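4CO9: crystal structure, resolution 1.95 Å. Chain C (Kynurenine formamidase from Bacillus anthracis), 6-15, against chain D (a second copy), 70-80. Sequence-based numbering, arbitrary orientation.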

ATOM      1  N   SER C   6       6.790  -2.072 -20.374  1.00 30.37           N
ATOM      2  CA  SER C   6       7.296  -0.843 -19.685  1.00 29.08           C
ATOM      3  C   SER C   6       7.299  -1.021 -18.162  1.00 26.17           C
ATOM      4  O   SER C   6       6.395  -1.628 -17.601  1.00 28.08           O
ATOM      5  CB  SER C   6       6.455   0.375 -20.055  1.00 31.14           C
ATOM      6  OG  SER C   6       6.993   1.029 -21.191  1.00 32.51           O
ATOM      7  N   LYS C   7       8.313  -0.489 -17.496  1.00 23.45           N
ATOM      8  CA  LYS C   7       8.449  -0.656 -16.055  1.00 21.33           C
ATOM      9  C   LYS C   7       7.551   0.312 -15.285  1.00 18.27           C
ATOM     10  O   LYS C   7       7.286   1.428 -15.734  1.00 17.25           O
ATOM     11  CB  LYS C   7       9.895  -0.435 -15.626  1.00 22.57           C
ATOM     12  CG  LYS C   7      10.864  -1.499 -16.090  1.00 25.23           C
ATOM     13  CD  LYS C   7      12.229  -1.260 -15.435  1.00 26.65           C
ATOM     14  CE  LYS C   7      13.251  -2.304 -15.836  1.00 29.14           C
ATOM     15  NZ  LYS C   7      14.552  -2.070 -15.151  1.00 31.09           N
ATOM     16  N   TRP C   8       7.098  -0.135 -14.115  1.00 14.78           N
ATOM     17  CA  TRP C   8       6.459   0.730 -13.149  1.00 12.96           C
ATOM     18  C   TRP C   8       7.484   1.712 -12.607  1.00 11.91           C
ATOM     19  O   TRP C   8       8.629   1.348 -12.377  1.00 12.00           O
ATOM     20  CB  TRP C   8       5.851  -0.102 -12.016  1.00 12.34           C
ATOM     21  CG  TRP C   8       4.744  -0.915 -12.510  1.00 11.89           C
ATOM     22  CD1 TRP C   8       4.794  -2.215 -12.921  1.00 11.69           C
ATOM     23  CD2 TRP C   8       3.415  -0.465 -12.749  1.00 12.02           C
ATOM     24  NE1 TRP C   8       3.564  -2.613 -13.385  1.00 11.57           N
ATOM     25  CE2 TRP C   8       2.700  -1.553 -13.300  1.00 11.95           C
ATOM     26  CE3 TRP C   8       2.756   0.756 -12.561  1.00 12.01           C
ATOM     27  CZ2 TRP C   8       1.362  -1.466 -13.626  1.00 12.29           C
ATOM     28  CZ3 TRP C   8       1.425   0.839 -12.890  1.00 12.24           C
ATOM     29  CH2 TRP C   8       0.739  -0.266 -13.419  1.00 12.17           C
ATOM     30  N   ILE C   9       7.060   2.958 -12.430  1.00 11.08           N
ATOM     31  CA  ILE C   9       7.886   4.032 -11.901  1.00 10.58           C
ATOM     32  C   ILE C   9       7.348   4.463 -10.540  1.00  9.94           C
ATOM     33  O   ILE C   9       6.175   4.773 -10.409  1.00  9.34           O
ATOM     34  CB  ILE C   9       7.861   5.257 -12.830  1.00 11.05           C
ATOM     35  CG1 ILE C   9       8.376   4.865 -14.223  1.00 11.49           C
ATOM     36  CG2 ILE C   9       8.707   6.403 -12.280  1.00 11.13           C
ATOM     37  CD1 ILE C   9       7.968   5.869 -15.292  1.00 12.04           C
ATOM     38  N   ASP C  10       8.230   4.518  -9.546  1.00  9.48           N
ATOM     39  CA  ASP C  10       7.870   4.956  -8.196  1.00  9.26           C
ATOM     40  C   ASP C  10       7.606   6.459  -8.177  1.00  9.35           C
ATOM     41  O   ASP C  10       8.461   7.248  -8.600  1.00  9.75           O
ATOM     42  CB  ASP C  10       9.021   4.604  -7.246  1.00  9.09           C
ATOM     43  CG  ASP C  10       8.658   4.707  -5.775  1.00  8.99           C
ATOM     44  OD1 ASP C  10       7.491   5.015  -5.436  1.00  8.70           O
ATOM     45  OD2 ASP C  10       9.560   4.461  -4.938  1.00  8.67           O
ATOM     46  N   ILE C  11       6.426   6.862  -7.708  1.00  8.88           N
ATOM     47  CA  ILE C  11       6.137   8.283  -7.491  1.00  8.85           C
ATOM     48  C   ILE C  11       5.753   8.560  -6.033  1.00  8.61           C
ATOM     49  O   ILE C  11       4.981   9.482  -5.747  1.00  8.71           O
ATOM     50  CB  ILE C  11       5.074   8.824  -8.476  1.00  8.85           C
ATOM     51  CG1 ILE C  11       3.757   8.049  -8.383  1.00  8.76           C
ATOM     52  CG2 ILE C  11       5.626   8.765  -9.889  1.00  9.20           C
ATOM     53  CD1 ILE C  11       2.576   8.801  -8.959  1.00  8.80           C
ATOM     54  N   SER C  12       6.304   7.754  -5.128  1.00  8.18           N
ATOM     55  CA  SER C  12       6.056   7.887  -3.701  1.00  8.18           C
ATOM     56  C   SER C  12       7.249   8.521  -2.982  1.00  8.10           C
ATOM     57  O   SER C  12       8.391   8.367  -3.402  1.00  7.86           O
ATOM     58  CB  SER C  12       5.790   6.521  -3.080  1.00  8.06           C
ATOM     59  OG  SER C  12       4.738   5.842  -3.744  1.00  7.98           O
ATOM     60  N   GLN C  13       6.963   9.239  -1.899  1.00  8.23           N
ATOM     61  CA  GLN C  13       8.007   9.792  -1.040  1.00  8.45           C
ATOM     62  C   GLN C  13       8.592   8.710  -0.122  1.00  8.46           C
ATOM     63  O   GLN C  13       7.848   7.969   0.499  1.00  8.18           O
ATOM     64  CB  GLN C  13       7.442  10.932  -0.194  1.00  8.94           C
ATOM     65  CG  GLN C  13       7.025  12.157  -0.986  1.00  9.40           C
ATOM     66  CD  GLN C  13       6.560  13.309  -0.130  1.00 10.07           C
ATOM     67  OE1 GLN C  13       6.232  13.143   1.039  1.00 10.18           O
ATOM     68  NE2 GLN C  13       6.533  14.502  -0.712  1.00 10.25           N
ATOM     69  N   PRO C  14       9.928   8.643  -0.009  1.00  8.59           N
ATOM     70  CA  PRO C  14      10.497   7.668   0.908  1.00  8.68           C
ATOM     71  C   PRO C  14      10.065   7.945   2.340  1.00  8.65           C
ATOM     72  O   PRO C  14      10.092   9.102   2.781  1.00  8.26           O
ATOM     73  CB  PRO C  14      12.010   7.862   0.755  1.00  8.88           C
ATOM     74  CG  PRO C  14      12.182   8.438  -0.600  1.00  9.18           C
ATOM     75  CD  PRO C  14      10.968   9.315  -0.818  1.00  8.95           C
ATOM     76  N   LEU C  15       9.652   6.889   3.030  1.00  8.42           N
ATOM     77  CA  LEU C  15       9.203   6.965   4.399  1.00  8.70           C
ATOM     78  C   LEU C  15      10.351   6.559   5.317  1.00  9.02           C
ATOM     79  O   LEU C  15      10.805   5.422   5.292  1.00  9.10           O
ATOM     80  CB  LEU C  15       8.006   6.049   4.626  1.00  8.53           C
ATOM     81  CG  LEU C  15       6.682   6.463   3.966  1.00  8.53           C
ATOM     82  CD1 LEU C  15       5.674   5.325   4.133  1.00  8.63           C
ATOM     83  CD2 LEU C  15       6.127   7.750   4.571  1.00  8.32           C
TER
ATOM     84  N   VAL D  70      12.892  -2.733   2.887  1.00  9.02           N
ATOM     85  CA  VAL D  70      11.726  -2.676   1.997  1.00  9.03           C
ATOM     86  C   VAL D  70      11.917  -1.815   0.759  1.00  9.05           C
ATOM     87  O   VAL D  70      11.614  -2.253  -0.357  1.00  9.27           O
ATOM     88  CB  VAL D  70      10.487  -2.170   2.741  1.00  9.12           C
ATOM     89  CG1 VAL D  70       9.427  -1.702   1.766  1.00  9.31           C
ATOM     90  CG2 VAL D  70       9.967  -3.274   3.617  1.00  9.20           C
ATOM     91  N   LEU D  71      12.441  -0.604   0.932  1.00  9.27           N
ATOM     92  CA  LEU D  71      12.572   0.313  -0.197  1.00  9.43           C
ATOM     93  C   LEU D  71      13.563  -0.206  -1.245  1.00  9.60           C
ATOM     94  O   LEU D  71      13.502   0.192  -2.418  1.00  9.73           O
ATOM     95  CB  LEU D  71      12.972   1.714   0.270  1.00  9.31           C
ATOM     96  CG  LEU D  71      12.999   2.847  -0.769  1.00  9.33           C
ATOM     97  CD1 LEU D  71      11.686   2.964  -1.519  1.00  9.09           C
ATOM     98  CD2 LEU D  71      13.342   4.177  -0.110  1.00  9.45           C
ATOM     99  N   ASP D  72      14.473  -1.089  -0.830  1.00  9.84           N
ATOM    100  CA  ASP D  72      15.456  -1.673  -1.743  1.00  9.93           C
ATOM    101  C   ASP D  72      14.834  -2.739  -2.639  1.00  9.93           C
ATOM    102  O   ASP D  72      15.438  -3.154  -3.639  1.00  9.03           O
ATOM    103  CB  ASP D  72      16.591  -2.349  -0.974  1.00 10.26           C
ATOM    104  CG  ASP D  72      17.265  -1.432   0.039  1.00 10.73           C
ATOM    105  OD1 ASP D  72      17.340  -0.210  -0.192  1.00 11.12           O
ATOM    106  OD2 ASP D  72      17.753  -1.973   1.061  1.00 11.00           O
ATOM    107  N   LEU D  73      13.639  -3.203  -2.294  1.00  9.93           N
ATOM    108  CA  LEU D  73      13.003  -4.266  -3.077  1.00 10.68           C
ATOM    109  C   LEU D  73      12.497  -3.764  -4.423  1.00 10.92           C
ATOM    110  O   LEU D  73      11.948  -2.671  -4.540  1.00 10.61           O
ATOM    111  CB  LEU D  73      11.864  -4.912  -2.289  1.00 10.61           C
ATOM    112  CG  LEU D  73      12.262  -5.570  -0.971  1.00 10.83           C
ATOM    113  CD1 LEU D  73      11.029  -5.898  -0.146  1.00 11.18           C
ATOM    114  CD2 LEU D  73      13.066  -6.833  -1.223  1.00 11.00           C
ATOM    115  N   ASP D  74      12.640  -4.617  -5.426  1.00 11.72           N
ATOM    116  CA  ASP D  74      12.204  -4.320  -6.784  1.00 12.47           C
ATOM    117  C   ASP D  74      10.675  -4.311  -6.892  1.00 11.77           C
ATOM    118  O   ASP D  74      10.021  -5.350  -6.784  1.00 12.29           O
ATOM    119  CB  ASP D  74      12.821  -5.370  -7.723  1.00 13.77           C
ATOM    120  CG  ASP D  74      12.461  -5.159  -9.177  1.00 14.94           C
ATOM    121  OD1 ASP D  74      11.773  -4.181  -9.512  1.00 15.46           O
ATOM    122  OD2 ASP D  74      12.875  -6.018  -9.987  1.00 17.98           O
ATOM    123  N   ILE D  75      10.102  -3.145  -7.175  1.00 11.19           N
ATOM    124  CA  ILE D  75       8.640  -3.023  -7.261  1.00 11.00           C
ATOM    125  C   ILE D  75       7.998  -3.858  -8.372  1.00 10.62           C
ATOM    126  O   ILE D  75       6.831  -4.244  -8.255  1.00 10.55           O
ATOM    127  CB  ILE D  75       8.157  -1.561  -7.372  1.00 10.90           C
ATOM    128  CG1 ILE D  75       8.739  -0.850  -8.593  1.00 10.73           C
ATOM    129  CG2 ILE D  75       8.475  -0.817  -6.090  1.00 11.25           C
ATOM    130  CD1 ILE D  75       8.165   0.531  -8.822  1.00 10.81           C
ATOM    131  N   GLN D  76       8.750  -4.171  -9.422  1.00 10.74           N
ATOM    132  CA  GLN D  76       8.206  -4.947 -10.549  1.00 10.80           C
ATOM    133  C   GLN D  76       7.742  -6.337 -10.100  1.00 10.43           C
ATOM    134  O   GLN D  76       6.840  -6.925 -10.689  1.00 10.58           O
ATOM    135  CB  GLN D  76       9.235  -5.098 -11.693  1.00 11.27           C
ATOM    136  CG  GLN D  76      10.015  -3.843 -12.122  1.00 11.78           C
ATOM    137  CD  GLN D  76       9.160  -2.623 -12.420  1.00 12.27           C
ATOM    138  OE1 GLN D  76       8.092  -2.711 -13.033  1.00 12.64           O
ATOM    139  NE2 GLN D  76       9.639  -1.462 -11.990  1.00 12.83           N
ATOM    140  N   VAL D  77       8.386  -6.873  -9.071  1.00 10.20           N
ATOM    141  CA  VAL D  77       8.049  -8.187  -8.533  1.00 10.19           C
ATOM    142  C   VAL D  77       6.591  -8.236  -8.038  1.00  9.73           C
ATOM    143  O   VAL D  77       5.951  -9.291  -8.091  1.00  9.43           O
ATOM    144  CB  VAL D  77       9.014  -8.554  -7.367  1.00 10.53           C
ATOM    145  CG1 VAL D  77       8.567  -9.805  -6.622  1.00 11.16           C
ATOM    146  CG2 VAL D  77      10.411  -8.785  -7.900  1.00 10.60           C
ATOM    147  N   TYR D  78       6.107  -7.106  -7.517  1.00  9.29           N
ATOM    148  CA  TYR D  78       4.846  -7.057  -6.784  1.00  9.02           C
ATOM    149  C   TYR D  78       3.638  -6.644  -7.615  1.00  9.02           C
ATOM    150  O   TYR D  78       2.561  -6.452  -7.064  1.00  9.11           O
ATOM    151  CB  TYR D  78       4.992  -6.148  -5.566  1.00  8.83           C
ATOM    152  CG  TYR D  78       6.052  -6.635  -4.599  1.00  8.75           C
ATOM    153  CD1 TYR D  78       5.763  -7.603  -3.637  1.00  8.93           C
ATOM    154  CD2 TYR D  78       7.350  -6.162  -4.676  1.00  8.73           C
ATOM    155  CE1 TYR D  78       6.729  -8.064  -2.758  1.00  8.69           C
ATOM    156  CE2 TYR D  78       8.332  -6.624  -3.817  1.00  8.63           C
ATOM    157  CZ  TYR D  78       8.019  -7.571  -2.858  1.00  8.69           C
ATOM    158  OH  TYR D  78       8.988  -8.025  -1.974  1.00  8.43           O
ATOM    159  N   VAL D  79       3.822  -6.472  -8.929  1.00  9.08           N
ATOM    160  CA  VAL D  79       2.711  -6.157  -9.839  1.00  8.89           C
ATOM    161  C   VAL D  79       2.843  -7.007 -11.100  1.00  8.92           C
ATOM    162  O   VAL D  79       3.883  -6.975 -11.779  1.00  8.72           O
ATOM    163  CB  VAL D  79       2.716  -4.688 -10.273  1.00  9.22           C
ATOM    164  CG1 VAL D  79       1.496  -4.388 -11.134  1.00  9.36           C
ATOM    165  CG2 VAL D  79       2.753  -3.758  -9.067  1.00  9.22           C
ATOM    166  N   GLY D  80       1.793  -7.754 -11.424  1.00  8.91           N
ATOM    167  CA  GLY D  80       1.765  -8.498 -12.676  1.00  8.84           C
ATOM    168  C   GLY D  80       1.047  -9.822 -12.591  1.00  8.74           C
ATOM    169  O   GLY D  80       0.444 -10.142 -11.561  1.00  8.86           O
TER
HETATM  170  O   HOH W   1       3.422  -5.411 -14.202  1.00 21.70           O

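How do the two backbones lie against each other? Chain C runs through its stretch in largely extended form, with a short strand at I9(C) and D10(C), while chain D is more compact: a 3-10 segment at residues 70-72, another at 75-78, and V79(D) in extended conformation after it. The CA atoms of W8(C) and Q76(D) lie 6.5 Å apart, and those of P14(C) and L71(D) 7.7 Å apart, so the chains meet with numbering rising on one as it falls on the other. No hydrogen bond links backbone to backbone across the contact; the spacing leaves room for side chains.

What bonds the chains directly? The side-chain amide of Q76(D) engages both polar groups of the W8(C) backbone. W8(C) N donates to Q76(D) OE1 at 3.0 Å, and Q76(D) NE2 donates to W8(C) O, also at 3.0 Å, with N-H...acceptor angles of 155° and 163°. A carboxamide carries an acceptor and a donor side by side, so it can satisfy the NH and CO of one extended residue much as a neighbouring strand would. The folded side chain of Q76(D), m at both chi1 and chi2, brings its amide to chain C although its CA-to-CB bond points sideways. Its backbone is tied down as well: Q76(D) N donates to D74(D) OD1 at 3.0 Å.

Where does the indole of W8(C) go? It reaches across to chain D, with Q76(D) OE1 near the ring plane at its edge, 3.3 Å from W8(C) CD1. V79(D) supplies an apolar neighbour, its CG1 3.8 Å from W8(C) CE2. The polar NE1 is served by a water: W8(C) NE1 donates to water 1 at 2.9 Å, and that water donates to V79(D) O, also at 2.9 Å. The same tryptophan is thus joined to chain D through its backbone, its ring carbons and its indole nitrogen.

What fills the rest of the contact? I75(D) points toward chain C, and its CD1 packs 4.0 Å from W8(C) CB and 4.1 Å from D10(C) N, placing a methyl group beside the extended backbone. Further along, L71(D) CD2 meets P14(C) CB at 4.0 Å in another apolar contact. D10(C) makes no salt bridge across the contact. D10(C) OD1 accepts from S12(C) N at 3.0 Å, an internal bond that spans the bend at I11(C), just beyond the strand, and both carboxylate oxygens of D10(C) are bonded elsewhere in the structure.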